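Malonate decarboxylase subunit alpha (Acinetobacter baumannii ATCC 17978, PDB 6MPR) probably serves as the transferase subunit of a malonate decarboxylase, loading malonate onto an acyl carrier protein in exchange for acetate so that it can be decarboxylated. Local coordinates at residues Ile307-Ile310 with Trp314-Ser317; Gln46-Val51 with Ser76-Gln81; Ala253-Tyr258 with Glu528-Arg533; Thr142-Tyr147 with Met352-Gly357; Glu101-Phe106 with Ser127-Asp132. All coordinates share one frame; numbering follows the deposited sequence. Where two conformers were deposited one is given.

Contact 1. Residues Ile307-Ile310 with Trp314-Ser317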
# COMPACT_ATOMS: atom_id res chain seq x y z
N ILE A 307 27.21 2.26 -3.62
CA ILE A 307 27.98 3.48 -3.88
C ILE A 307 28.63 3.48 -5.27
O ILE A 307 28.49 4.48 -5.98
CB ILE A 307 28.99 3.73 -2.75
CG1 ILE A 307 28.23 4.11 -1.46
CG2 ILE A 307 29.97 4.84 -3.13
CD1 ILE A 307 29.12 4.29 -0.25
N PRO A 308 29.32 2.43 -5.71
CA PRO A 308 29.93 2.50 -7.05
C PRO A 308 28.90 2.67 -8.17
O PRO A 308 29.13 3.43 -9.12
CB PRO A 308 30.70 1.17 -7.15
CG PRO A 308 31.02 0.84 -5.73
CD PRO A 308 29.78 1.22 -4.98
N ALA A 309 27.75 2.00 -8.07
CA ALA A 309 26.68 2.17 -9.05
C ALA A 309 26.13 3.60 -9.04
O ALA A 309 25.72 4.10 -10.09
CB ALA A 309 25.56 1.16 -8.78
N ILE A 310 26.06 4.24 -7.87
CA ILE A 310 25.65 5.65 -7.84
C ILE A 310 26.73 6.52 -8.48
O ILE A 310 26.45 7.37 -9.32
CB ILE A 310 25.38 6.11 -6.41
CG1 ILE A 310 24.21 5.33 -5.81
CG2 ILE A 310 25.09 7.61 -6.38
CD1 ILE A 310 24.08 5.56 -4.31
N TRP A 314 24.72 4.92 -12.75
CA TRP A 314 23.67 3.94 -13.03
C TRP A 314 22.39 4.29 -12.29
O TRP A 314 21.29 4.11 -12.83
CB TRP A 314 24.09 2.54 -12.61
CG TRP A 314 25.10 1.93 -13.49
CD1 TRP A 314 26.43 2.25 -13.54
CD2 TRP A 314 24.90 0.89 -14.45
NE1 TRP A 314 27.06 1.47 -14.49
CE2 TRP A 314 26.14 0.63 -15.05
CE3 TRP A 314 23.78 0.16 -14.86
CZ2 TRP A 314 26.29 -0.33 -16.06
CZ3 TRP A 314 23.93 -0.79 -15.84
CH2 TRP A 314 25.18 -1.03 -16.44
N VAL A 315 22.52 4.77 -11.06
CA VAL A 315 21.40 4.88 -10.13
C VAL A 315 20.85 6.29 -10.21
O VAL A 315 21.51 7.25 -9.78
CB VAL A 315 21.83 4.55 -8.70
CG1 VAL A 315 20.66 4.74 -7.75
CG2 VAL A 315 22.37 3.12 -8.60
N GLU A 316 19.62 6.42 -10.72
CA GLU A 316 19.01 7.73 -10.90
C GLU A 316 18.21 8.20 -9.71
O GLU A 316 18.15 9.40 -9.44
CB GLU A 316 18.14 7.72 -12.16
CG GLU A 316 19.06 7.65 -13.39
CD GLU A 316 18.34 7.48 -14.71
OE1 GLU A 316 19.03 7.12 -15.69
OE2 GLU A 316 17.11 7.69 -14.77
N SER A 317 17.60 7.27 -8.97
CA SER A 317 16.76 7.64 -7.84
C SER A 317 16.72 6.48 -6.86
O SER A 317 16.71 5.31 -7.26
CB SER A 317 15.35 8.00 -8.30
OG SER A 317 14.66 6.86 -8.78
O HOH W 1 23.85 8.16 -10.23

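Contact 2. Residues Gln46-Val51 with Ser76-Gln81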
# COMPACT_ATOMS: atom_id res chain seq x y z
N GLN A 46 13.73 10.19 34.60
CA GLN A 46 13.70 9.34 35.78
C GLN A 46 12.31 8.82 36.11
O GLN A 46 12.18 7.85 36.86
CB GLN A 46 14.28 10.10 36.98
CG GLN A 46 13.67 11.48 37.21
CD GLN A 46 14.33 12.60 36.40
OE1 GLN A 46 14.82 12.38 35.30
NE2 GLN A 46 14.33 13.81 36.96
N ASP A 47 11.25 9.44 35.56
CA ASP A 47 9.89 9.12 35.96
C ASP A 47 9.13 8.29 34.92
O ASP A 47 7.90 8.18 35.01
CB ASP A 47 9.11 10.40 36.24
CG ASP A 47 9.72 11.21 37.36
OD1 ASP A 47 10.23 10.61 38.34
OD2 ASP A 47 9.68 12.45 37.27
N ILE A 48 9.83 7.68 33.97
CA ILE A 48 9.17 7.05 32.84
C ILE A 48 8.34 5.84 33.27
O ILE A 48 7.24 5.61 32.76
CB ILE A 48 10.21 6.69 31.76
CG1 ILE A 48 9.53 6.13 30.49
CG2 ILE A 48 11.25 5.70 32.29
CD1 ILE A 48 8.60 7.09 29.81
N ILE A 49 8.83 5.05 34.24
CA ILE A 49 8.14 3.81 34.59
C ILE A 49 6.79 4.12 35.25
O ILE A 49 5.77 3.53 34.90
CB ILE A 49 9.00 2.93 35.50
CG1 ILE A 49 10.12 2.27 34.68
CG2 ILE A 49 8.12 1.87 36.18
CD1 ILE A 49 11.28 1.75 35.52
N LYS A 50 6.78 5.07 36.18
CA LYS A 50 5.53 5.47 36.81
C LYS A 50 4.56 6.04 35.79
O LYS A 50 3.36 5.78 35.85
CB LYS A 50 5.80 6.48 37.92
CG LYS A 50 4.55 6.94 38.67
CD LYS A 50 4.05 5.85 39.62
CE LYS A 50 2.86 6.33 40.44
NZ LYS A 50 2.42 5.28 41.40
N VAL A 51 5.07 6.80 34.82
CA VAL A 51 4.18 7.39 33.83
C VAL A 51 3.62 6.31 32.90
O VAL A 51 2.44 6.35 32.53
CB VAL A 51 4.89 8.51 33.06
CG1 VAL A 51 4.04 8.97 31.89
CG2 VAL A 51 5.19 9.69 34.00
N SER A 76 11.09 0.49 25.55
CA SER A 76 10.88 -0.95 25.70
C SER A 76 11.55 -1.48 26.96
O SER A 76 10.96 -2.30 27.67
CB SER A 76 11.37 -1.70 24.45
OG SER A 76 12.74 -1.45 24.17
N ARG A 77 12.78 -1.03 27.28
CA ARG A 77 13.42 -1.45 28.52
C ARG A 77 12.61 -0.99 29.73
O ARG A 77 12.48 -1.71 30.73
CB ARG A 77 14.85 -0.92 28.61
CG ARG A 77 15.85 -1.62 27.69
CD ARG A 77 17.28 -1.09 27.87
NE ARG A 77 17.54 0.12 27.09
CZ ARG A 77 17.68 1.34 27.62
NH1 ARG A 77 17.59 1.50 28.93
NH2 ARG A 77 17.93 2.39 26.85
N SER A 78 12.04 0.22 29.64
CA SER A 78 11.25 0.74 30.75
C SER A 78 9.94 -0.03 30.89
O SER A 78 9.55 -0.40 32.01
CB SER A 78 10.97 2.24 30.56
OG SER A 78 12.16 3.03 30.57
N LEU A 79 9.26 -0.29 29.78
CA LEU A 79 8.01 -1.05 29.84
C LEU A 79 8.23 -2.41 30.51
O LEU A 79 7.41 -2.86 31.32
CB LEU A 79 7.44 -1.22 28.44
CG LEU A 79 6.07 -1.91 28.34
CD1 LEU A 79 5.01 -1.07 29.04
CD2 LEU A 79 5.69 -2.13 26.89
N ALA A 80 9.35 -3.07 30.21
CA ALA A 80 9.66 -4.36 30.82
C ALA A 80 9.98 -4.26 32.31
O ALA A 80 10.08 -5.31 32.95
CB ALA A 80 10.84 -5.01 30.08
N GLN A 81 10.14 -3.05 32.86
CA GLN A 81 10.36 -2.85 34.29
C GLN A 81 9.10 -2.42 35.04
O GLN A 81 9.16 -2.21 36.26
CB GLN A 81 11.46 -1.82 34.52
CG GLN A 81 12.81 -2.23 33.96
CD GLN A 81 13.30 -3.54 34.55
OE1 GLN A 81 13.27 -3.73 35.77
NE2 GLN A 81 13.75 -4.45 33.69

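Contact 3. Residues Ala253-Tyr258 with Glu528-Arg533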
# COMPACT_ATOMS: atom_id res chain seq x y z
N ALA A 253 21.81 -12.96 -13.09
CA ALA A 253 20.71 -12.04 -12.84
C ALA A 253 20.73 -10.87 -13.81
O ALA A 253 19.68 -10.46 -14.33
CB ALA A 253 20.75 -11.54 -11.39
N ILE A 254 21.90 -10.29 -14.05
CA ILE A 254 21.97 -9.08 -14.88
C ILE A 254 21.68 -9.41 -16.33
O ILE A 254 20.90 -8.73 -17.00
CB ILE A 254 23.35 -8.42 -14.73
CG1 ILE A 254 23.48 -7.85 -13.32
CG2 ILE A 254 23.53 -7.35 -15.82
CD1 ILE A 254 24.87 -7.37 -12.93
N ARG A 255 22.32 -10.45 -16.84
CA ARG A 255 22.18 -10.83 -18.24
C ARG A 255 20.86 -11.55 -18.49
O ARG A 255 20.12 -11.21 -19.43
CB ARG A 255 23.37 -11.71 -18.61
CG ARG A 255 23.41 -12.21 -20.03
CD ARG A 255 24.05 -11.19 -20.95
NE ARG A 255 24.21 -11.74 -22.29
CZ ARG A 255 24.36 -11.01 -23.39
NH1 ARG A 255 24.37 -9.69 -23.31
NH2 ARG A 255 24.49 -11.61 -24.56
N GLY A 256 20.53 -12.52 -17.65
CA GLY A 256 19.38 -13.37 -17.88
C GLY A 256 18.05 -12.87 -17.36
O GLY A 256 17.02 -13.47 -17.68
N ILE A 257 18.04 -11.81 -16.54
CA ILE A 257 16.79 -11.26 -16.02
C ILE A 257 16.68 -9.76 -16.29
O ILE A 257 15.74 -9.31 -16.95
CB ILE A 257 16.64 -11.56 -14.52
CG1 ILE A 257 16.83 -13.06 -14.22
CG2 ILE A 257 15.25 -11.11 -14.04
CD1 ILE A 257 16.64 -13.44 -12.75
N TYR A 258 17.63 -8.97 -15.77
CA TYR A 258 17.50 -7.52 -15.87
C TYR A 258 17.58 -7.06 -17.32
O TYR A 258 16.73 -6.31 -17.80
CB TYR A 258 18.58 -6.80 -15.05
CG TYR A 258 18.53 -6.99 -13.54
CD1 TYR A 258 17.54 -7.77 -12.93
CD2 TYR A 258 19.48 -6.38 -12.73
CE1 TYR A 258 17.52 -7.92 -11.54
CE2 TYR A 258 19.45 -6.53 -11.36
CZ TYR A 258 18.48 -7.30 -10.77
OH TYR A 258 18.50 -7.44 -9.41
N GLU A 528 26.42 -21.16 -19.51
CA GLU A 528 26.88 -21.18 -20.90
C GLU A 528 25.83 -20.63 -21.86
O GLU A 528 26.18 -20.00 -22.86
CB GLU A 528 27.28 -22.60 -21.31
CG GLU A 528 26.38 -23.69 -20.75
CD GLU A 528 27.03 -24.44 -19.60
OE1 GLU A 528 27.47 -25.59 -19.83
OE2 GLU A 528 27.10 -23.89 -18.47
N ASP A 529 24.54 -20.86 -21.57
CA ASP A 529 23.46 -20.36 -22.42
C ASP A 529 23.35 -18.84 -22.40
O ASP A 529 22.68 -18.27 -23.27
CB ASP A 529 22.11 -20.96 -21.99
CG ASP A 529 22.12 -22.48 -21.97
OD1 ASP A 529 22.62 -23.10 -22.93
OD2 ASP A 529 21.62 -23.07 -20.98
N LEU A 530 23.96 -18.18 -21.42
CA LEU A 530 23.98 -16.72 -21.37
C LEU A 530 25.32 -16.15 -21.79
O LEU A 530 25.56 -14.95 -21.62
CB LEU A 530 23.61 -16.24 -19.96
CG LEU A 530 22.25 -16.65 -19.40
CD1 LEU A 530 22.18 -16.37 -17.91
CD2 LEU A 530 21.10 -15.94 -20.13
N GLY A 531 26.22 -16.98 -22.32
CA GLY A 531 27.55 -16.52 -22.68
C GLY A 531 28.46 -16.30 -21.49
O GLY A 531 29.39 -15.49 -21.57
N ILE A 532 28.23 -17.01 -20.39
CA ILE A 532 29.00 -16.80 -19.16
C ILE A 532 29.84 -18.04 -18.90
O ILE A 532 29.32 -19.15 -18.78
CB ILE A 532 28.07 -16.49 -17.98
CG1 ILE A 532 27.35 -15.17 -18.23
CG2 ILE A 532 28.88 -16.41 -16.68
CD1 ILE A 532 26.20 -14.91 -17.26
N ARG A 533 31.16 -17.84 -18.81
CA ARG A 533 32.07 -18.86 -18.33
C ARG A 533 32.21 -18.73 -16.82
O ARG A 533 32.40 -17.62 -16.30
CB ARG A 533 33.44 -18.72 -19.01

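Contact 4. Residues Thr142-Tyr147 with Met352-Gly357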
# COMPACT_ATOMS: atom_id res chain seq x y z
N THR A 142 3.06 -8.97 6.71
CA THR A 142 4.08 -8.13 6.09
C THR A 142 3.88 -6.69 6.60
O THR A 142 2.82 -6.35 7.10
CB THR A 142 4.04 -8.23 4.55
OG1 THR A 142 5.18 -7.55 3.97
CG2 THR A 142 2.75 -7.68 3.95
N TYR A 143 4.93 -5.87 6.53
CA TYR A 143 4.93 -4.59 7.25
C TYR A 143 3.69 -3.75 6.96
O TYR A 143 2.96 -3.36 7.88
CB TYR A 143 6.17 -3.76 6.90
CG TYR A 143 7.48 -4.27 7.43
CD1 TYR A 143 7.62 -4.67 8.76
CD2 TYR A 143 8.59 -4.34 6.60
CE1 TYR A 143 8.83 -5.13 9.23
CE2 TYR A 143 9.80 -4.80 7.06
CZ TYR A 143 9.92 -5.18 8.37
OH TYR A 143 11.12 -5.64 8.84
N ILE A 144 3.46 -3.41 5.69
CA ILE A 144 2.38 -2.47 5.44
C ILE A 144 1.01 -3.10 5.62
O ILE A 144 0.03 -2.38 5.81
CB ILE A 144 2.47 -1.80 4.05
CG1 ILE A 144 2.36 -2.84 2.93
CG2 ILE A 144 3.74 -0.96 3.96
CD1 ILE A 144 2.28 -2.21 1.56
N GLU A 145 0.92 -4.44 5.59
CA GLU A 145 -0.31 -5.11 6.03
C GLU A 145 -0.58 -4.84 7.51
O GLU A 145 -1.71 -4.54 7.91
CB GLU A 145 -0.19 -6.62 5.75
CG GLU A 145 -1.35 -7.48 6.22
CD GLU A 145 -1.01 -8.97 6.12
OE1 GLU A 145 -1.93 -9.81 6.24
OE2 GLU A 145 0.19 -9.30 5.95
N LEU A 146 0.46 -4.94 8.34
CA LEU A 146 0.28 -4.66 9.76
C LEU A 146 -0.10 -3.20 9.97
O LEU A 146 -1.01 -2.90 10.75
CB LEU A 146 1.55 -5.03 10.54
CG LEU A 146 1.50 -4.87 12.07
CD1 LEU A 146 0.48 -5.81 12.67
CD2 LEU A 146 2.86 -5.13 12.70
N TYR A 147 0.56 -2.26 9.27
CA TYR A 147 0.17 -0.85 9.43
C TYR A 147 -1.30 -0.65 9.08
O TYR A 147 -1.99 0.18 9.69
CB TYR A 147 0.99 0.09 8.53
CG TYR A 147 2.49 -0.03 8.56
CD1 TYR A 147 3.16 -0.52 9.67
CD2 TYR A 147 3.25 0.38 7.45
CE1 TYR A 147 4.53 -0.65 9.68
CE2 TYR A 147 4.63 0.25 7.45
CZ TYR A 147 5.26 -0.26 8.56
OH TYR A 147 6.63 -0.38 8.59
N MET A 352 5.65 4.28 2.60
CA MET A 352 5.64 4.75 1.22
C MET A 352 6.57 3.92 0.34
O MET A 352 6.23 3.61 -0.82
CB MET A 352 6.01 6.23 1.18
CG MET A 352 6.01 6.88 -0.20
SD MET A 352 6.43 8.64 -0.01
CE MET A 352 4.88 9.26 0.66
N CYS A 353 7.72 3.54 0.88
CA CYS A 353 8.68 2.78 0.11
C CYS A 353 8.18 1.36 -0.15
O CYS A 353 8.32 0.84 -1.25
CB CYS A 353 10.01 2.76 0.85
SG CYS A 353 11.42 2.36 -0.16
N GLN A 354 7.59 0.72 0.87
CA GLN A 354 7.00 -0.61 0.67
C GLN A 354 5.85 -0.55 -0.33
O GLN A 354 5.70 -1.44 -1.17
CB GLN A 354 6.51 -1.17 1.99
CG GLN A 354 7.60 -1.76 2.87
CD GLN A 354 8.08 -3.10 2.38
OE1 GLN A 354 7.29 -3.89 1.85
NE2 GLN A 354 9.36 -3.38 2.55
N LEU A 355 5.01 0.50 -0.26
CA LEU A 355 3.94 0.65 -1.24
C LEU A 355 4.51 0.75 -2.66
O LEU A 355 4.01 0.09 -3.59
CB LEU A 355 3.11 1.89 -0.92
CG LEU A 355 1.75 1.94 -1.61
CD1 LEU A 355 0.91 0.70 -1.26
CD2 LEU A 355 1.02 3.22 -1.23
N ALA A 356 5.54 1.57 -2.86
CA ALA A 356 6.17 1.64 -4.17
C ALA A 356 6.78 0.30 -4.56
O ALA A 356 6.73 -0.10 -5.73
CB ALA A 356 7.24 2.73 -4.21
N GLY A 357 7.35 -0.41 -3.59
CA GLY A 357 7.90 -1.72 -3.88
C GLY A 357 6.86 -2.69 -4.40
O GLY A 357 7.18 -3.60 -5.18
O HOH W 2 5.34 -4.63 3.74

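Contact 5. Residues Glu101-Phe106 with Ser127-Asp132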
# COMPACT_ATOMS: atom_id res chain seq x y z
N GLU A 101 14.33 -7.41 25.53
CA GLU A 101 13.24 -7.01 26.42
C GLU A 101 11.88 -7.10 25.75
O GLU A 101 10.86 -7.15 26.45
CB GLU A 101 13.49 -5.60 26.99
CG GLU A 101 13.34 -4.43 25.99
CD GLU A 101 14.62 -4.09 25.25
OE1 GLU A 101 14.65 -3.06 24.54
OE2 GLU A 101 15.61 -4.86 25.39
N HIS A 102 11.81 -7.13 24.41
CA HIS A 102 10.52 -7.34 23.75
C HIS A 102 9.91 -8.65 24.20
O HIS A 102 8.74 -8.72 24.58
CB HIS A 102 10.67 -7.33 22.24
CG HIS A 102 11.11 -6.03 21.68
ND1 HIS A 102 11.57 -5.89 20.39
CD2 HIS A 102 11.14 -4.79 22.22
CE1 HIS A 102 11.89 -4.63 20.17
NE2 HIS A 102 11.63 -3.94 21.26
N LEU A 103 10.70 -9.72 24.16
CA LEU A 103 10.18 -11.01 24.56
C LEU A 103 10.12 -11.14 26.08
O LEU A 103 9.28 -11.89 26.59
CB LEU A 103 11.02 -12.11 23.90
CG LEU A 103 10.87 -12.05 22.38
CD1 LEU A 103 11.70 -13.12 21.67
CD2 LEU A 103 9.41 -12.16 21.96
N ASP A 104 10.96 -10.39 26.82
CA ASP A 104 10.85 -10.38 28.27
C ASP A 104 9.46 -9.94 28.73
O ASP A 104 8.98 -10.37 29.79
CB ASP A 104 11.90 -9.46 28.90
CG ASP A 104 13.35 -9.94 28.66
OD1 ASP A 104 13.57 -11.08 28.17
OD2 ASP A 104 14.27 -9.16 28.97
N LEU A 105 8.78 -9.09 27.94
CA LEU A 105 7.42 -8.67 28.31
C LEU A 105 6.48 -9.86 28.48
O LEU A 105 5.60 -9.85 29.35
CB LEU A 105 6.85 -7.73 27.25
CG LEU A 105 7.56 -6.40 27.06
CD1 LEU A 105 7.07 -5.72 25.78
CD2 LEU A 105 7.35 -5.51 28.30
N PHE A 106 6.64 -10.88 27.64
CA PHE A 106 5.76 -12.04 27.73
C PHE A 106 6.19 -12.98 28.85
O PHE A 106 5.35 -13.46 29.61
CB PHE A 106 5.73 -12.76 26.38
CG PHE A 106 5.21 -11.87 25.27
CD1 PHE A 106 6.07 -11.02 24.57
CD2 PHE A 106 3.86 -11.85 24.95
CE1 PHE A 106 5.59 -10.19 23.57
CE2 PHE A 106 3.38 -11.03 23.96
CZ PHE A 106 4.25 -10.19 23.26
N SER A 127 8.82 -19.37 19.65
CA SER A 127 8.27 -20.73 19.70
C SER A 127 8.24 -21.26 21.12
O SER A 127 7.28 -21.93 21.52
CB SER A 127 9.09 -21.67 18.81
OG SER A 127 8.73 -21.51 17.45
N GLN A 128 9.28 -20.98 21.90
CA GLN A 128 9.33 -21.49 23.27
C GLN A 128 8.30 -20.79 24.15
O GLN A 128 7.68 -21.43 25.02
CB GLN A 128 10.74 -21.35 23.85
CG GLN A 128 10.95 -22.03 25.21
CD GLN A 128 10.73 -23.55 25.19
OE1 GLN A 128 10.01 -24.09 26.03
NE2 GLN A 128 11.36 -24.23 24.25
N LEU A 129 8.10 -19.48 23.95
CA LEU A 129 7.09 -18.78 24.74
C LEU A 129 5.68 -19.24 24.39
O LEU A 129 4.81 -19.33 25.27
CB LEU A 129 7.22 -17.26 24.55
CG LEU A 129 8.41 -16.61 25.25
CD1 LEU A 129 8.62 -15.18 24.77
CD2 LEU A 129 8.27 -16.69 26.78
N ILE A 130 5.44 -19.56 23.12
CA ILE A 130 4.15 -20.14 22.73
C ILE A 130 3.96 -21.49 23.40
O ILE A 130 2.90 -21.77 23.99
CB ILE A 130 4.06 -20.26 21.20
CG1 ILE A 130 3.92 -18.88 20.56
CG2 ILE A 130 2.90 -21.16 20.81
CD1 ILE A 130 4.30 -18.83 19.06
N GLU A 131 4.97 -22.36 23.32
CA GLU A 131 4.87 -23.68 23.94
C GLU A 131 4.64 -23.57 25.44
O GLU A 131 3.96 -24.42 26.03
CB GLU A 131 6.13 -24.49 23.65
CG GLU A 131 6.17 -25.85 24.34
CD GLU A 131 7.51 -26.54 24.19
OE1 GLU A 131 7.91 -26.80 23.03
OE2 GLU A 131 8.17 -26.81 25.22
N ASP A 132 5.19 -22.54 26.08
CA ASP A 132 5.02 -22.34 27.51
C ASP A 132 3.75 -21.58 27.86
O ASP A 132 3.51 -21.33 29.04
CB ASP A 132 6.24 -21.61 28.09
CG ASP A 132 7.49 -22.49 28.13
OD1 ASP A 132 7.34 -23.74 28.14
OD2 ASP A 132 8.61 -21.95 28.14

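Contact 1. Residues Ile307-Ile310 with Trp314-Ser317
The carbonyl of Ala309 is the polar centre of this contact, gripped by two successive backbone amides of the chain that turns back on it. Trp314 N donates to Ala309 O at 3.0 Å, bent at the hydrogen (138°) but nearly in line with the carbonyl bond (172°). Val315 N reaches the same Ala309 O at 3.4 Å, a weak second bond. Together they close the turn that carries the chain from helix 307-311 to strand 317-319, the second half of a beta-alpha-beta crossover whose first strand, 297-299, lies parallel and adjacent to 317-319. One residue further on, the two segments are joined by water instead of directly: a water donates to Ile310 O (2.9 Å) and to Val315 O (2.6 Å). Apolar groups fill in round these bonds. Trp314 meets Ala309 O with its CB at 3.4 Å, and the same oxygen lies at the edge of the indole, near its plane, while the rings extend on toward Leu281 of helix 272-287. Ile310 is also covered by Tyr330 and Phe338 of its own chain and by Trp20 of the second subunit. Its CG1 lies 3.8 Å from Val315 CB, the two side chains passing at a slant. Val315 points at the helix and spreads its methyls along it: with CG1 anti to the backbone N (chi1 177°), CG2 falls beside that N and comes to rest 3.7 Å from Ala309 CB.

Contact 2. Residues Gln46-Val51 with Ser76-Gln81
Two first torsions bring Ile48 and Ser78 together. In Ile48, CG1 lies opposite the backbone N (chi1 -175°), which leaves the CG2 methyl in the crowded position between N and the carbonyl carbon and aims it at helix 73-79. In Ser78, OG sits beside its own backbone N (chi1 -64°), in front of that methyl. The result is a close approach of a methyl to a hydroxyl, Ile48 CG2 to Ser78 OG at 3.3 Å, with Ser78 CB behind it at 3.9 Å from the same CG2. The hydroxyl takes no polar partner from 46-51; its hydrogen bond goes back along its own helix to Phe74 O, so that the isoleucine covers a group already satisfied. One residue on, the CB of Ile49 is directed along the interface and not at helix 73-79, yet its outer atoms come closer: CG1 lies 3.8 Å from Ser78 O, an oxygen that also accepts Gln81 N at 2.8 Å in the last turn of the segment. Ile49 CD1 reaches 3.7 Å from Gln81 CB, touching the root of the glutamine side chain, which then bends away. No hydrogen bond crosses between the segments. Ile48 extends the packing along the neighbouring helix to Phe74 and Leu75, while Leu79 points the other way, onto Leu90 and Met92 of strand 90-94. Two helices side by side, one leading into strand 61-64 and the next following it, are typical of the layered alpha/beta architecture of Rossmann-like domains, with a parallel sheet beneath.

Contact 3. Residues Ala253-Tyr258 with Glu528-Arg533
Gly256 and Leu530 bring the backbones together, their CA atoms 6.7 Å apart, and both lie where the chain departs from a plain alpha-helix. Around Gly256 the long helix 244-261 widens into a pi-type turn: Tyr258 N bonds to Ala253 O at 2.9 Å, while Ile257 N makes a weak bond to the same oxygen. Leu530 ends a 3-10 segment closed by Gly531 N to Glu528 O at 3.1 Å, and Gly531 then turns the chain with a positive phi of 75°. Against the bare backbone of Gly256 lies the fork of the leucine, Leu530 CD2 at 3.8 Å and CD1 at 4.1 Å from Gly256 CA. Arg255 runs alongside in the opposite sense, its CG 4.0 Å from Leu530 CB. CG opposite the backbone N (chi1 -180°) and a bend at chi2 (85°) carry the arginine over the leucine backbone, NE standing 3.5 Å from Leu530 O in an oblique approach. Its charged end is held elsewhere, by a salt bridge from NH1 to Glu259 one turn along the helix. Ile532 adds a looser touch, CD1 at 4.5 Å from Arg255 CB. Ile532 also packs on Leu248, Met251 and Met252 of helix 244-261 and, with Arg255, on Tyr284 of helix 272-287; Ile257 and Tyr258 lean instead on Leu363 of strand 363-366, so the helix is sandwiched between sheet and loop.

Contact 4. Residues Thr142-Tyr147 with Met352-Gly357
Ile144 presses its CG2 methyl against Gln354 CB at 3.4 Å, a tight fit, the two side chains crossing at a slant. CG1 of Ile144 lies between its backbone N and carbonyl carbon (chi1 62°), and from there the chain runs out to CD1, 4.3 Å from Leu355 CD1. Beyond its CB, Gln354 bends so that its amide faces the start of helix 143-149. NE2 stands at the edge of the Tyr143 ring, near its plane, at 4.2 Å. OE1 accepts from a water (2.8 Å) that also donates to Thr142 OG1 (2.9 Å) and takes the N-H of Ile144 (3.0 Å), bridging the helices. Asn393 ND2 is a second partner of OE1 and helps fix the amide. Glu145, in the first turn, takes the N-H of the N-cap residue Thr142 on OE2 at 3.0 Å, with no reciprocal bond from the Thr142 side chain; Glu145 OE1 bonds to Arg402 N and His403 ND1, both of the second subunit. The helix segments cross at -122°. One helix follows strand 136-140 of the parallel sheet, the other leads into strand 363-366 of the mixed sheet, making this a helix-helix junction between two alpha/beta units.

Contact 5. Residues Glu101-Phe106 with Ser127-Asp132
Phe106 offers Leu129 the root of its side chain rather than its ring: Phe106 CB lies 4.1 Å from Leu129 CD1, and the ring swings off toward the sheet. At the ring's edge, in its plane, sits Leu103 O, the oxygen that also accepts the backbone Phe106 N at 3.0 Å. CG of Phe106 beside its backbone N (chi1 -60°) leads the phenyl inward to Met92, Ala111 and Leu114 of strands 90-94 and 111-116. From the other helix the touching is done by the CD1 methyl of Leu129, which lodges against Leu103 as well as Phe106, 3.8 Å from Leu103 O and 4.0 Å from Leu103 CB. Helices 100-107 and 125-131 link three successive parallel strands, 90-94, 111-116 and 136-140, as consecutive beta-alpha-beta crossovers, and here they meet side by side, all three touching residues buried. CG of Leu129 lies beside its own backbone N (chi1 -74°) and CD1 continues outward to the groove between Leu103 and Phe106, one turn apart on helix 100-107. No hydrogen bond spans the two segments. A polar tie between the two helices lies beside the contact: Asp104 OD1 forms a salt bridge with Arg125 NH2, at the start of helix 125-131. Leu129 also packs on Leu135, just ahead of strand 136-140, while Leu105, next to Phe106 in the chain, packs on Leu79 of helix 73-79.

In the fold
Contacts 2 and 5 belong to the parallel-sheet unit and touch each other, Ser76 OG lying 2.5 Å from Glu101 OE1; with this link they connect helices 48-55, 73-79, 100-107 and 125-131 in succession. Neither has a cross-segment hydrogen bond: buried contact 5 is leucine and phenylalanine packing, partly open contact 2 isoleucine methyls against a serine and the root of a glutamine. Contacts 1 and 3 belong to the mixed-sheet unit, centres 22 Å apart: the first is a buried turn held by backbone bonds, the other a partly buried loop on a helix. Contact 4, closest to the chain centre, joins the two units through isoleucine packing and a water bridge; it and contact 1 also touch the second subunit.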